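Side-chain contacts in eukaryotic translation initiation factor 4 gamma 2 (Homo sapiens, PDB 4IUL), which probably serves as a scaffold in translation initiation, its HEAT-repeat MIF4G domain interacting with the RNA helicase eIF4A: residues A224-L229 against Q244-L249; L61-K66 against A78-R83; G154-I159 against I177-E182. All blocks are in the same frame, centred on the assembly; numbering follows the deposited sequence.

All three contacts join helices that follow one another along the chain, and none has a hydrogen bond across it. Contact 2 is wholly buried at its touching residues, whereas contacts 1 and 3 each include one partly exposed side chain, C227 and T179. Contact 3 lies between the others: its centre is about 17 Å from that of contact 1 and about 18 Å from that of contact 2, and it touches both, through L181 and F158. Contacts 1 and 2 stand on opposite sides of the chain's centre, about 20 Å apart at their nearest atoms. Sulfur takes part in contacts 1 and 2, while contact 3 relies chiefly on isoleucine and leucine methyls.

Contact 1. Residues A224-L229 against Q244-L249; sequences ARMCSL and QDTVEL
M226 and C227 meet T246 and V247 with no flat group of the two segments between them, though F223, one turn earlier on helix 216-227, also packs on T246 and V247. The guanidinium of R225 leads off toward the end of helix 170-181. One of its faces carries L229 CD1, which lies 3.9 Å above the plane and is displaced toward the rim; NH2 probably donates a hydrogen bond to L181 O.

The contact itself is made by sulfur-bearing chains and methyl groups. M226 runs out nearly straight through chi2 and then bends at chi3 (80°), which swings CE onto T246 CG2 at 3.7 Å. The two side chains meet at about a right angle, the methionine methyl abutting the threonine methyl. Closer to the backbone, M226 CB lies 4.2 Å from V247 CG2. V247 thus bridges two residues, since C227 SG is 3.9 Å from its CG1 and only slightly farther from CG2. The alpha carbons of C227 and V247 come within 7.3 Å. Such packing of successive helices, 216-227 with 237-251, is expected in the HEAT-repeat architecture of the MIF4G domain.

T246 divides its two branches between different tasks. With chi1 at -62°, OG1 lies beside the backbone N and bonds to L242 O one turn earlier, while CG2 is sent toward M226. At the end of helix 216-227, S228 OG gives a hydrogen bond to R225 O from well above the carbonyl plane, 43° out of it.

The chemistry implies adhesion by dispersion, with M226, T246 and V247 buried and C227 at the more open margin. The threonine hydroxyl is satisfied within its own helix, and what T246 and V247 offer to M226 and C227 is purely aliphatic.

Contact 2. Residues L61-K66 against A78-R83; sequences LLIVDK and AQLCLR
I63 faces L80 and C81 like a two-pronged fork, and the division of its prongs shapes this meeting of helix 53-69 with helix 74-87. The longer prong, ending in CD1, goes to L80; the shorter, CG2, goes to C81. With chi1 at -69°, CG1 stands beside the backbone N and CG2 trans to it, and the extended chi2 carries CD1 well clear of its own helix.

I63 and L80 meet at a slant rather than end to end: CD1 comes to 4.2 Å from L80 CD2, a light touch between two methyls. In L80, chi1 of -174° swings CG out toward I63, and chi2 near 60° then turns CD2 to it. The tighter contact lies beside it, where C81 SG stands 3.8 Å from I63 CG2. The CB of I63 points toward the partner helix, that of C81 along its flank; SG of C81 lies beside its backbone N. The alpha carbons of these two residues are 8.3 Å apart.

L80 and C81 have further neighbours. L80 also packs on C42 and L45 of helix 38-48 and on L30 of helix 13-31, while C81 touches L112 of helix 107-127. I63 adds a contact to L84, about one turn beyond the pair it grips. Successive helices packed against each other in this way are expected in the HEAT-repeat MIF4G domain.

All three touching residues are buried, and aliphatic carbon meets either carbon or sulfur. Such a contact has little directional preference: shape contributes to how the helices fit at this point, with dispersion and burial supplying the cohesion.

Contact 3. Residues G154-I159 against I177-E182; sequences GNIKFI and IKTLLE
I156 and L180 reach toward each other tip to tip, and their conformations explain why methyl meets methyl. I156 has chi1 at -67° and an extended chi2 of 175°, which carries CD1 to the far end of a straight chain leaving helix 141-163. L180 likewise sets its CG beside the backbone N, with chi1 at -67°, and extends its branches toward the isoleucine. CD1 of I156 consequently lies 3.7 Å from L180 CD2 and 4.0 Å from L180 CG. This outstretched pair spans a fairly wide gap: even the nearest alpha carbons, those of I156 and I177, are 9.0 Å apart.

T179 adopts a different rotamer. Its OG1 lies between the backbone N and the carbonyl carbon and bonds to C176 O in the preceding turn, so the hydroxyl is occupied within its own helix. The oxygen still borders I156 CD1, at 4.2 Å, as a van der Waals neighbour.

The isoleucine is enclosed further by C176 and, on helix 193-210, by C198 and I202, so I156, on helix 141-163, packs against two others, 170-181 and 193-210. Helices 141-163 and 170-181 are joined by a short connection and run in broadly opposite directions. Successive helices packed through buried aliphatic side chains, which here meet end to end, are characteristic of the HEAT-repeat solenoid, the fold of the MIF4G domain.

Contact 1. Residues A224-L229 against Q244-L249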
ATOM      1  N   ALA A 224      22.307  -3.291  -6.471  1.00 42.35           N
ATOM      2  CA  ALA A 224      23.322  -3.389  -7.513  1.00 45.38           C
ATOM      3  C   ALA A 224      22.614  -2.807  -8.733  1.00 46.92           C
ATOM      4  O   ALA A 224      23.111  -1.896  -9.402  1.00 47.72           O
ATOM      5  CB  ALA A 224      23.693  -4.840  -7.763  1.00 43.77           C
ATOM      6  N   ARG A 225      21.425  -3.336  -8.990  1.00 47.69           N
ATOM      7  CA  ARG A 225      20.591  -2.900 -10.095  1.00 48.23           C
ATOM      8  C   ARG A 225      20.388  -1.381 -10.050  1.00 48.50           C
ATOM      9  O   ARG A 225      20.365  -0.725 -11.091  1.00 49.93           O
ATOM     10  CB  ARG A 225      19.253  -3.640 -10.013  1.00 49.53           C
ATOM     11  CG  ARG A 225      18.138  -3.111 -10.887  1.00 52.03           C
ATOM     12  CD  ARG A 225      18.409  -3.291 -12.363  1.00 54.60           C
ATOM     13  NE  ARG A 225      17.215  -2.968 -13.141  1.00 56.17           N
ATOM     14  CZ  ARG A 225      17.183  -2.874 -14.465  1.00 56.23           C
ATOM     15  NH1 ARG A 225      18.285  -3.073 -15.176  1.00 55.74           N
ATOM     16  NH2 ARG A 225      16.045  -2.579 -15.076  1.00 55.45           N
ATOM     17  N   MET A 226      20.261  -0.829  -8.843  1.00 47.20           N
ATOM     18  CA  MET A 226      20.059   0.607  -8.655  1.00 47.09           C
ATOM     19  C   MET A 226      21.298   1.437  -8.991  1.00 49.60           C
ATOM     20  O   MET A 226      21.180   2.536  -9.545  1.00 49.45           O
ATOM     21  CB  MET A 226      19.628   0.905  -7.212  1.00 44.63           C
ATOM     22  CG  MET A 226      18.159   0.594  -6.904  1.00 42.41           C
ATOM     23  SD  MET A 226      17.765   0.509  -5.134  1.00 36.32           S
ATOM     24  CE  MET A 226      17.612   2.241  -4.682  1.00 37.72           C
ATOM     25  N   CYS A 227      22.476   0.920  -8.646  1.00 50.75           N
ATOM     26  CA  CYS A 227      23.736   1.611  -8.915  1.00 51.05           C
ATOM     27  C   CYS A 227      24.015   1.690 -10.408  1.00 53.35           C
ATOM     28  O   CYS A 227      24.608   2.658 -10.881  1.00 53.94           O
ATOM     29  CB  CYS A 227      24.908   0.896  -8.232  1.00 48.57           C
ATOM     30  SG  CYS A 227      25.069   1.194  -6.459  1.00 45.08           S
ATOM     31  N   SER A 228      23.585   0.670 -11.148  1.00 55.11           N
ATOM     32  CA  SER A 228      23.805   0.636 -12.590  1.00 57.32           C
ATOM     33  C   SER A 228      22.716   1.369 -13.370  1.00 58.87           C
ATOM     34  O   SER A 228      22.493   1.079 -14.545  1.00 58.89           O
ATOM     35  CB  SER A 228      23.892  -0.813 -13.079  1.00 57.63           C
ATOM     36  OG  SER A 228      22.668  -1.494 -12.876  1.00 59.87           O
ATOM     37  N   LEU A 229      22.044   2.313 -12.710  1.00 60.22           N
ATOM     38  CA  LEU A 229      20.980   3.097 -13.334  1.00 61.30           C
ATOM     39  C   LEU A 229      21.080   4.566 -12.931  1.00 63.16           C
ATOM     40  O   LEU A 229      20.510   5.438 -13.593  1.00 63.97           O
ATOM     41  CB  LEU A 229      19.593   2.575 -12.930  1.00 60.62           C
ATOM     42  CG  LEU A 229      19.124   1.174 -13.339  1.00 60.73           C
ATOM     43  CD1 LEU A 229      17.732   0.933 -12.774  1.00 59.18           C
ATOM     44  CD2 LEU A 229      19.109   1.037 -14.852  1.00 59.91           C
ATOM     45  N   GLN A 244      20.965   7.949  -6.094  1.00 49.49           N
ATOM     46  CA  GLN A 244      22.257   8.091  -5.431  1.00 49.55           C
ATOM     47  C   GLN A 244      22.107   8.346  -3.939  1.00 48.16           C
ATOM     48  O   GLN A 244      22.886   7.835  -3.136  1.00 46.95           O
ATOM     49  CB  GLN A 244      23.064   9.233  -6.053  1.00 52.09           C
ATOM     50  CG  GLN A 244      23.453   9.015  -7.505  1.00 56.99           C
ATOM     51  CD  GLN A 244      24.392  10.093  -8.029  1.00 59.59           C
ATOM     52  OE1 GLN A 244      24.759  10.096  -9.207  1.00 60.41           O
ATOM     53  NE2 GLN A 244      24.789  11.013  -7.151  1.00 60.14           N
ATOM     54  N   ASP A 245      21.109   9.139  -3.565  1.00 47.11           N
ATOM     55  CA  ASP A 245      20.898   9.444  -2.156  1.00 48.19           C
ATOM     56  C   ASP A 245      20.386   8.228  -1.384  1.00 46.62           C
ATOM     57  O   ASP A 245      20.711   8.048  -0.211  1.00 45.80           O
ATOM     58  CB  ASP A 245      19.912  10.605  -1.997  1.00 50.75           C
ATOM     59  CG  ASP A 245      19.760  11.045  -0.547  1.00 52.90           C
ATOM     60  OD1 ASP A 245      20.760  11.528   0.035  1.00 54.67           O
ATOM     61  OD2 ASP A 245      18.649  10.901   0.012  1.00 52.20           O
ATOM     62  N   THR A 246      19.581   7.398  -2.043  1.00 44.99           N
ATOM     63  CA  THR A 246      19.036   6.202  -1.407  1.00 43.79           C
ATOM     64  C   THR A 246      20.146   5.169  -1.210  1.00 42.27           C
ATOM     65  O   THR A 246      20.298   4.606  -0.131  1.00 41.12           O
ATOM     66  CB  THR A 246      17.902   5.594  -2.260  1.00 43.70           C
ATOM     67  OG1 THR A 246      16.831   6.539  -2.362  1.00 44.24           O
ATOM     68  CG2 THR A 246      17.377   4.317  -1.624  1.00 43.33           C
ATOM     69  N   VAL A 247      20.921   4.935  -2.262  1.00 42.00           N
ATOM     70  CA  VAL A 247      22.032   3.993  -2.222  1.00 42.26           C
ATOM     71  C   VAL A 247      23.032   4.345  -1.118  1.00 43.84           C
ATOM     72  O   VAL A 247      23.458   3.476  -0.357  1.00 43.07           O
ATOM     73  CB  VAL A 247      22.763   3.962  -3.578  1.00 40.98           C
ATOM     74  CG1 VAL A 247      24.158   3.388  -3.421  1.00 40.19           C
ATOM     75  CG2 VAL A 247      21.965   3.120  -4.560  1.00 41.25           C
ATOM     76  N   GLU A 248      23.397   5.621  -1.041  1.00 44.13           N
ATOM     77  CA  GLU A 248      24.339   6.112  -0.043  1.00 45.49           C
ATOM     78  C   GLU A 248      23.829   5.884   1.380  1.00 45.39           C
ATOM     79  O   GLU A 248      24.615   5.654   2.297  1.00 44.34           O
ATOM     80  CB  GLU A 248      24.588   7.606  -0.260  1.00 47.04           C
ATOM     81  CG  GLU A 248      25.589   8.229   0.695  1.00 50.45           C
ATOM     82  CD  GLU A 248      25.721   9.733   0.495  1.00 53.16           C
ATOM     83  OE1 GLU A 248      26.125  10.156  -0.612  1.00 53.05           O
ATOM     84  OE2 GLU A 248      25.415  10.489   1.442  1.00 53.59           O
ATOM     85  N   LEU A 249      22.514   5.956   1.558  1.00 45.05           N
ATOM     86  CA  LEU A 249      21.908   5.759   2.871  1.00 43.80           C
ATOM     87  C   LEU A 249      22.074   4.309   3.314  1.00 43.99           C
ATOM     88  O   LEU A 249      22.311   4.027   4.489  1.00 43.29           O
ATOM     89  CB  LEU A 249      20.419   6.122   2.825  1.00 42.80           C
ATOM     90  CG  LEU A 249      19.625   5.992   4.126  1.00 43.64           C
ATOM     91  CD1 LEU A 249      20.240   6.878   5.191  1.00 41.39           C
ATOM     92  CD2 LEU A 249      18.171   6.378   3.890  1.00 43.32           C
TER

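Contact 2. Residues L61-K66 against A78-R83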
ATOM      1  N   LEU A  61     -13.255  -3.035   2.627  1.00 22.15           N
ATOM      2  CA  LEU A  61     -13.471  -2.901   1.198  1.00 23.57           C
ATOM      3  C   LEU A  61     -13.590  -1.419   0.820  1.00 23.32           C
ATOM      4  O   LEU A  61     -13.019  -0.970  -0.172  1.00 22.99           O
ATOM      5  CB  LEU A  61     -14.752  -3.642   0.789  1.00 26.00           C
ATOM      6  CG  LEU A  61     -15.115  -3.531  -0.696  1.00 29.27           C
ATOM      7  CD1 LEU A  61     -13.998  -4.170  -1.536  1.00 29.27           C
ATOM      8  CD2 LEU A  61     -16.442  -4.220  -0.960  1.00 28.46           C
ATOM      9  N   LEU A  62     -14.329  -0.655   1.614  1.00 25.20           N
ATOM     10  CA  LEU A  62     -14.517   0.766   1.321  1.00 26.21           C
ATOM     11  C   LEU A  62     -13.254   1.609   1.524  1.00 26.92           C
ATOM     12  O   LEU A  62     -12.954   2.494   0.711  1.00 24.69           O
ATOM     13  CB  LEU A  62     -15.674   1.314   2.161  1.00 27.42           C
ATOM     14  CG  LEU A  62     -17.051   0.741   1.787  1.00 30.32           C
ATOM     15  CD1 LEU A  62     -18.102   1.194   2.789  1.00 29.05           C
ATOM     16  CD2 LEU A  62     -17.424   1.184   0.362  1.00 29.57           C
ATOM     17  N   ILE A  63     -12.510   1.315   2.592  1.00 26.14           N
ATOM     18  CA  ILE A  63     -11.279   2.041   2.906  1.00 25.55           C
ATOM     19  C   ILE A  63     -10.256   1.886   1.777  1.00 27.30           C
ATOM     20  O   ILE A  63      -9.708   2.882   1.276  1.00 26.63           O
ATOM     21  CB  ILE A  63     -10.659   1.540   4.247  1.00 25.48           C
ATOM     22  CG1 ILE A  63     -11.552   1.948   5.420  1.00 27.28           C
ATOM     23  CG2 ILE A  63      -9.266   2.109   4.432  1.00 22.64           C
ATOM     24  CD1 ILE A  63     -11.062   1.475   6.787  1.00 28.18           C
ATOM     25  N   VAL A  64      -9.999   0.645   1.373  1.00 26.36           N
ATOM     26  CA  VAL A  64      -9.046   0.396   0.298  1.00 27.73           C
ATOM     27  C   VAL A  64      -9.544   1.029  -1.006  1.00 28.92           C
ATOM     28  O   VAL A  64      -8.744   1.495  -1.824  1.00 27.90           O
ATOM     29  CB  VAL A  64      -8.807  -1.111   0.116  1.00 27.35           C
ATOM     30  CG1 VAL A  64      -7.845  -1.353  -1.029  1.00 29.71           C
ATOM     31  CG2 VAL A  64      -8.225  -1.697   1.411  1.00 29.37           C
ATOM     32  N   ASP A  65     -10.866   1.047  -1.185  1.00 29.51           N
ATOM     33  CA  ASP A  65     -11.510   1.665  -2.355  1.00 31.10           C
ATOM     34  C   ASP A  65     -11.074   3.141  -2.425  1.00 30.18           C
ATOM     35  O   ASP A  65     -10.565   3.608  -3.444  1.00 29.67           O
ATOM     36  CB  ASP A  65     -13.043   1.625  -2.205  1.00 31.93           C
ATOM     37  CG  ASP A  65     -13.709   0.547  -3.059  1.00 35.21           C
ATOM     38  OD1 ASP A  65     -12.993  -0.312  -3.632  1.00 34.78           O
ATOM     39  OD2 ASP A  65     -14.967   0.566  -3.146  1.00 31.83           O
ATOM     40  N   LYS A  66     -11.289   3.859  -1.326  1.00 29.46           N
ATOM     41  CA  LYS A  66     -10.948   5.281  -1.234  1.00 31.42           C
ATOM     42  C   LYS A  66      -9.442   5.548  -1.343  1.00 31.47           C
ATOM     43  O   LYS A  66      -9.034   6.517  -1.982  1.00 32.14           O
ATOM     44  CB  LYS A  66     -11.477   5.862   0.083  1.00 31.97           C
ATOM     45  CG  LYS A  66     -11.374   7.379   0.201  1.00 35.43           C
ATOM     46  CD  LYS A  66     -12.249   8.078  -0.832  1.00 36.12           C
ATOM     47  CE  LYS A  66     -12.254   9.589  -0.641  1.00 38.15           C
ATOM     48  NZ  LYS A  66     -13.225  10.262  -1.555  1.00 35.47           N
ATOM     49  N   ALA A  78      -3.928   4.877   6.244  1.00 32.03           N
ATOM     50  CA  ALA A  78      -3.118   3.872   6.928  1.00 33.83           C
ATOM     51  C   ALA A  78      -3.285   4.014   8.441  1.00 33.54           C
ATOM     52  O   ALA A  78      -3.316   3.021   9.166  1.00 32.10           O
ATOM     53  CB  ALA A  78      -1.644   4.020   6.544  1.00 31.94           C
ATOM     54  N   GLN A  79      -3.401   5.255   8.905  1.00 33.31           N
ATOM     55  CA  GLN A  79      -3.570   5.525  10.327  1.00 35.54           C
ATOM     56  C   GLN A  79      -4.960   5.065  10.767  1.00 34.83           C
ATOM     57  O   GLN A  79      -5.149   4.589  11.887  1.00 34.13           O
ATOM     58  CB  GLN A  79      -3.396   7.020  10.602  1.00 37.29           C
ATOM     59  CG  GLN A  79      -3.092   7.358  12.057  1.00 42.30           C
ATOM     60  CD  GLN A  79      -1.779   6.754  12.550  1.00 42.56           C
ATOM     61  OE1 GLN A  79      -0.734   6.893  11.913  1.00 44.02           O
ATOM     62  NE2 GLN A  79      -1.831   6.088  13.695  1.00 44.70           N
ATOM     63  N   LEU A  80      -5.933   5.204   9.874  1.00 34.13           N
ATOM     64  CA  LEU A  80      -7.295   4.778  10.179  1.00 33.93           C
ATOM     65  C   LEU A  80      -7.322   3.252  10.361  1.00 33.16           C
ATOM     66  O   LEU A  80      -7.992   2.726  11.255  1.00 33.14           O
ATOM     67  CB  LEU A  80      -8.233   5.201   9.051  1.00 32.70           C
ATOM     68  CG  LEU A  80      -9.728   4.967   9.249  1.00 33.09           C
ATOM     69  CD1 LEU A  80     -10.237   5.750  10.458  1.00 30.46           C
ATOM     70  CD2 LEU A  80     -10.456   5.408   7.981  1.00 32.86           C
ATOM     71  N   CYS A  81      -6.575   2.543   9.519  1.00 32.47           N
ATOM     72  CA  CYS A  81      -6.512   1.089   9.617  1.00 31.37           C
ATOM     73  C   CYS A  81      -5.846   0.658  10.932  1.00 30.67           C
ATOM     74  O   CYS A  81      -6.254  -0.336  11.547  1.00 29.69           O
ATOM     75  CB  CYS A  81      -5.764   0.510   8.409  1.00 29.73           C
ATOM     76  SG  CYS A  81      -6.708   0.621   6.835  1.00 29.07           S
ATOM     77  N   LEU A  82      -4.840   1.412  11.372  1.00 30.37           N
ATOM     78  CA  LEU A  82      -4.144   1.098  12.621  1.00 30.00           C
ATOM     79  C   LEU A  82      -5.091   1.141  13.820  1.00 30.38           C
ATOM     80  O   LEU A  82      -5.100   0.228  14.641  1.00 27.90           O
ATOM     81  CB  LEU A  82      -2.992   2.073  12.857  1.00 28.52           C
ATOM     82  CG  LEU A  82      -2.287   1.983  14.224  1.00 31.79           C
ATOM     83  CD1 LEU A  82      -1.724   0.569  14.449  1.00 27.84           C
ATOM     84  CD2 LEU A  82      -1.158   3.024  14.281  1.00 29.25           C
ATOM     85  N   ARG A  83      -5.880   2.208  13.917  1.00 31.91           N
ATOM     86  CA  ARG A  83      -6.834   2.374  15.013  1.00 34.89           C
ATOM     87  C   ARG A  83      -7.835   1.219  15.057  1.00 34.53           C
ATOM     88  O   ARG A  83      -8.109   0.658  16.121  1.00 35.25           O
ATOM     89  CB  ARG A  83      -7.589   3.699  14.855  1.00 38.32           C
ATOM     90  CG  ARG A  83      -6.685   4.909  14.645  1.00 44.81           C
ATOM     91  CD  ARG A  83      -5.972   5.357  15.925  1.00 50.77           C
ATOM     92  NE  ARG A  83      -6.873   6.096  16.809  1.00 56.79           N
ATOM     93  CZ  ARG A  83      -7.706   5.531  17.678  1.00 58.39           C
ATOM     94  NH1 ARG A  83      -7.752   4.208  17.796  1.00 58.57           N
ATOM     95  NH2 ARG A  83      -8.516   6.289  18.409  1.00 58.19           N
TER

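Contact 3. Residues G154-I159 against I177-E182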
ATOM      1  N   GLY A 154      -0.343   4.124  -7.056  1.00 39.02           N
ATOM      2  CA  GLY A 154      -1.111   4.517  -5.895  1.00 37.66           C
ATOM      3  C   GLY A 154      -1.261   3.318  -4.970  1.00 37.27           C
ATOM      4  O   GLY A 154      -1.196   3.456  -3.748  1.00 36.59           O
ATOM      5  N   ASN A 155      -1.448   2.135  -5.556  1.00 36.08           N
ATOM      6  CA  ASN A 155      -1.601   0.913  -4.770  1.00 36.43           C
ATOM      7  C   ASN A 155      -0.325   0.629  -3.983  1.00 36.16           C
ATOM      8  O   ASN A 155      -0.376   0.320  -2.789  1.00 35.51           O
ATOM      9  CB  ASN A 155      -1.915  -0.284  -5.678  1.00 36.21           C
ATOM     10  CG  ASN A 155      -2.507  -1.459  -4.911  1.00 36.34           C
ATOM     11  OD1 ASN A 155      -2.678  -1.397  -3.696  1.00 35.58           O
ATOM     12  ND2 ASN A 155      -2.827  -2.538  -5.623  1.00 37.58           N
ATOM     13  N   ILE A 156       0.819   0.741  -4.653  1.00 35.02           N
ATOM     14  CA  ILE A 156       2.105   0.489  -4.013  1.00 34.18           C
ATOM     15  C   ILE A 156       2.404   1.467  -2.872  1.00 34.54           C
ATOM     16  O   ILE A 156       2.931   1.062  -1.836  1.00 35.22           O
ATOM     17  CB  ILE A 156       3.246   0.520  -5.048  1.00 32.27           C
ATOM     18  CG1 ILE A 156       3.082  -0.666  -6.007  1.00 30.88           C
ATOM     19  CG2 ILE A 156       4.597   0.455  -4.345  1.00 30.87           C
ATOM     20  CD1 ILE A 156       4.067  -0.687  -7.140  1.00 27.60           C
ATOM     21  N   LYS A 157       2.057   2.739  -3.057  1.00 32.89           N
ATOM     22  CA  LYS A 157       2.285   3.760  -2.035  1.00 32.23           C
ATOM     23  C   LYS A 157       1.460   3.488  -0.772  1.00 32.05           C
ATOM     24  O   LYS A 157       1.921   3.731   0.347  1.00 30.44           O
ATOM     25  CB  LYS A 157       1.936   5.141  -2.593  1.00 33.02           C
ATOM     26  CG  LYS A 157       2.088   6.302  -1.615  1.00 35.42           C
ATOM     27  CD  LYS A 157       1.648   7.615  -2.275  1.00 39.44           C
ATOM     28  CE  LYS A 157       1.692   8.800  -1.312  1.00 39.10           C
ATOM     29  NZ  LYS A 157       3.068   9.004  -0.763  1.00 43.73           N
ATOM     30  N   PHE A 158       0.241   2.987  -0.948  1.00 30.84           N
ATOM     31  CA  PHE A 158      -0.616   2.680   0.196  1.00 28.98           C
ATOM     32  C   PHE A 158      -0.048   1.465   0.944  1.00 28.70           C
ATOM     33  O   PHE A 158      -0.066   1.415   2.177  1.00 27.50           O
ATOM     34  CB  PHE A 158      -2.057   2.422  -0.274  1.00 28.25           C
ATOM     35  CG  PHE A 158      -3.030   2.155   0.846  1.00 26.19           C
ATOM     36  CD1 PHE A 158      -3.048   2.961   1.980  1.00 25.57           C
ATOM     37  CD2 PHE A 158      -3.925   1.089   0.770  1.00 24.65           C
ATOM     38  CE1 PHE A 158      -3.946   2.707   3.030  1.00 24.43           C
ATOM     39  CE2 PHE A 158      -4.820   0.832   1.807  1.00 24.84           C
ATOM     40  CZ  PHE A 158      -4.830   1.642   2.940  1.00 21.34           C
ATOM     41  N   ILE A 159       0.468   0.499   0.190  1.00 27.31           N
ATOM     42  CA  ILE A 159       1.067  -0.691   0.781  1.00 28.85           C
ATOM     43  C   ILE A 159       2.279  -0.261   1.616  1.00 30.71           C
ATOM     44  O   ILE A 159       2.456  -0.702   2.754  1.00 29.55           O
ATOM     45  CB  ILE A 159       1.484  -1.697  -0.317  1.00 28.66           C
ATOM     46  CG1 ILE A 159       0.222  -2.325  -0.931  1.00 29.29           C
ATOM     47  CG2 ILE A 159       2.390  -2.780   0.266  1.00 28.08           C
ATOM     48  CD1 ILE A 159       0.473  -3.122  -2.219  1.00 31.60           C
ATOM     49  N   ILE A 177       8.638  -4.001  -4.884  1.00 32.14           N
ATOM     50  CA  ILE A 177       9.980  -3.608  -5.295  1.00 32.90           C
ATOM     51  C   ILE A 177      10.392  -4.285  -6.598  1.00 34.99           C
ATOM     52  O   ILE A 177      10.978  -3.654  -7.471  1.00 32.93           O
ATOM     53  CB  ILE A 177      11.025  -3.961  -4.209  1.00 31.13           C
ATOM     54  CG1 ILE A 177      10.812  -3.073  -2.980  1.00 28.43           C
ATOM     55  CG2 ILE A 177      12.448  -3.807  -4.772  1.00 30.13           C
ATOM     56  CD1 ILE A 177      11.775  -3.346  -1.850  1.00 26.06           C
ATOM     57  N   LYS A 178      10.081  -5.570  -6.717  1.00 37.58           N
ATOM     58  CA  LYS A 178      10.431  -6.335  -7.906  1.00 41.11           C
ATOM     59  C   LYS A 178       9.780  -5.804  -9.177  1.00 42.42           C
ATOM     60  O   LYS A 178      10.423  -5.752 -10.227  1.00 41.86           O
ATOM     61  CB  LYS A 178      10.054  -7.808  -7.727  1.00 41.94           C
ATOM     62  CG  LYS A 178      10.400  -8.665  -8.933  1.00 45.43           C
ATOM     63  CD  LYS A 178      10.220 -10.157  -8.662  1.00 46.93           C
ATOM     64  CE  LYS A 178      10.669 -10.979  -9.869  1.00 48.06           C
ATOM     65  NZ  LYS A 178      10.497 -12.436  -9.643  1.00 49.63           N
ATOM     66  N   THR A 179       8.511  -5.413  -9.090  1.00 42.49           N
ATOM     67  CA  THR A 179       7.818  -4.902 -10.265  1.00 45.11           C
ATOM     68  C   THR A 179       8.315  -3.515 -10.668  1.00 45.17           C
ATOM     69  O   THR A 179       8.325  -3.175 -11.849  1.00 44.45           O
ATOM     70  CB  THR A 179       6.287  -4.850 -10.047  1.00 46.27           C
ATOM     71  OG1 THR A 179       5.978  -3.920  -9.007  1.00 48.77           O
ATOM     72  CG2 THR A 179       5.761  -6.219  -9.658  1.00 47.91           C
ATOM     73  N   LEU A 180       8.733  -2.721  -9.687  1.00 45.54           N
ATOM     74  CA  LEU A 180       9.224  -1.376  -9.968  1.00 47.48           C
ATOM     75  C   LEU A 180      10.601  -1.356 -10.632  1.00 49.03           C
ATOM     76  O   LEU A 180      10.891  -0.455 -11.419  1.00 49.81           O
ATOM     77  CB  LEU A 180       9.253  -0.536  -8.686  1.00 46.60           C
ATOM     78  CG  LEU A 180       7.901  -0.186  -8.049  1.00 47.48           C
ATOM     79  CD1 LEU A 180       8.121   0.761  -6.872  1.00 46.49           C
ATOM     80  CD2 LEU A 180       6.992   0.465  -9.089  1.00 46.32           C
ATOM     81  N   LEU A 181      11.438  -2.344 -10.323  1.00 49.70           N
ATOM     82  CA  LEU A 181      12.778  -2.428 -10.897  1.00 53.52           C
ATOM     83  C   LEU A 181      12.832  -3.244 -12.188  1.00 57.17           C
ATOM     84  O   LEU A 181      13.816  -3.179 -12.930  1.00 57.32           O
ATOM     85  CB  LEU A 181      13.752  -3.046  -9.890  1.00 52.72           C
ATOM     86  CG  LEU A 181      14.300  -2.178  -8.759  1.00 53.11           C
ATOM     87  CD1 LEU A 181      15.086  -3.046  -7.786  1.00 53.51           C
ATOM     88  CD2 LEU A 181      15.184  -1.086  -9.336  1.00 53.21           C
ATOM     89  N   GLU A 182      11.783  -4.019 -12.449  1.00 60.46           N
ATOM     90  CA  GLU A 182      11.734  -4.849 -13.647  1.00 64.15           C
ATOM     91  C   GLU A 182      11.701  -4.007 -14.915  1.00 66.51           C
ATOM     92  O   GLU A 182      11.006  -2.991 -14.984  1.00 66.45           O
ATOM     93  CB  GLU A 182      10.510  -5.765 -13.612  1.00 65.35           C
ATOM     94  CG  GLU A 182      10.347  -6.622 -14.859  1.00 66.57           C
ATOM     95  CD  GLU A 182       9.095  -7.477 -14.819  1.00 67.96           C
ATOM     96  OE1 GLU A 182       7.981  -6.909 -14.778  1.00 67.96           O
ATOM     97  OE2 GLU A 182       9.227  -8.719 -14.824  1.00 69.45           O
TER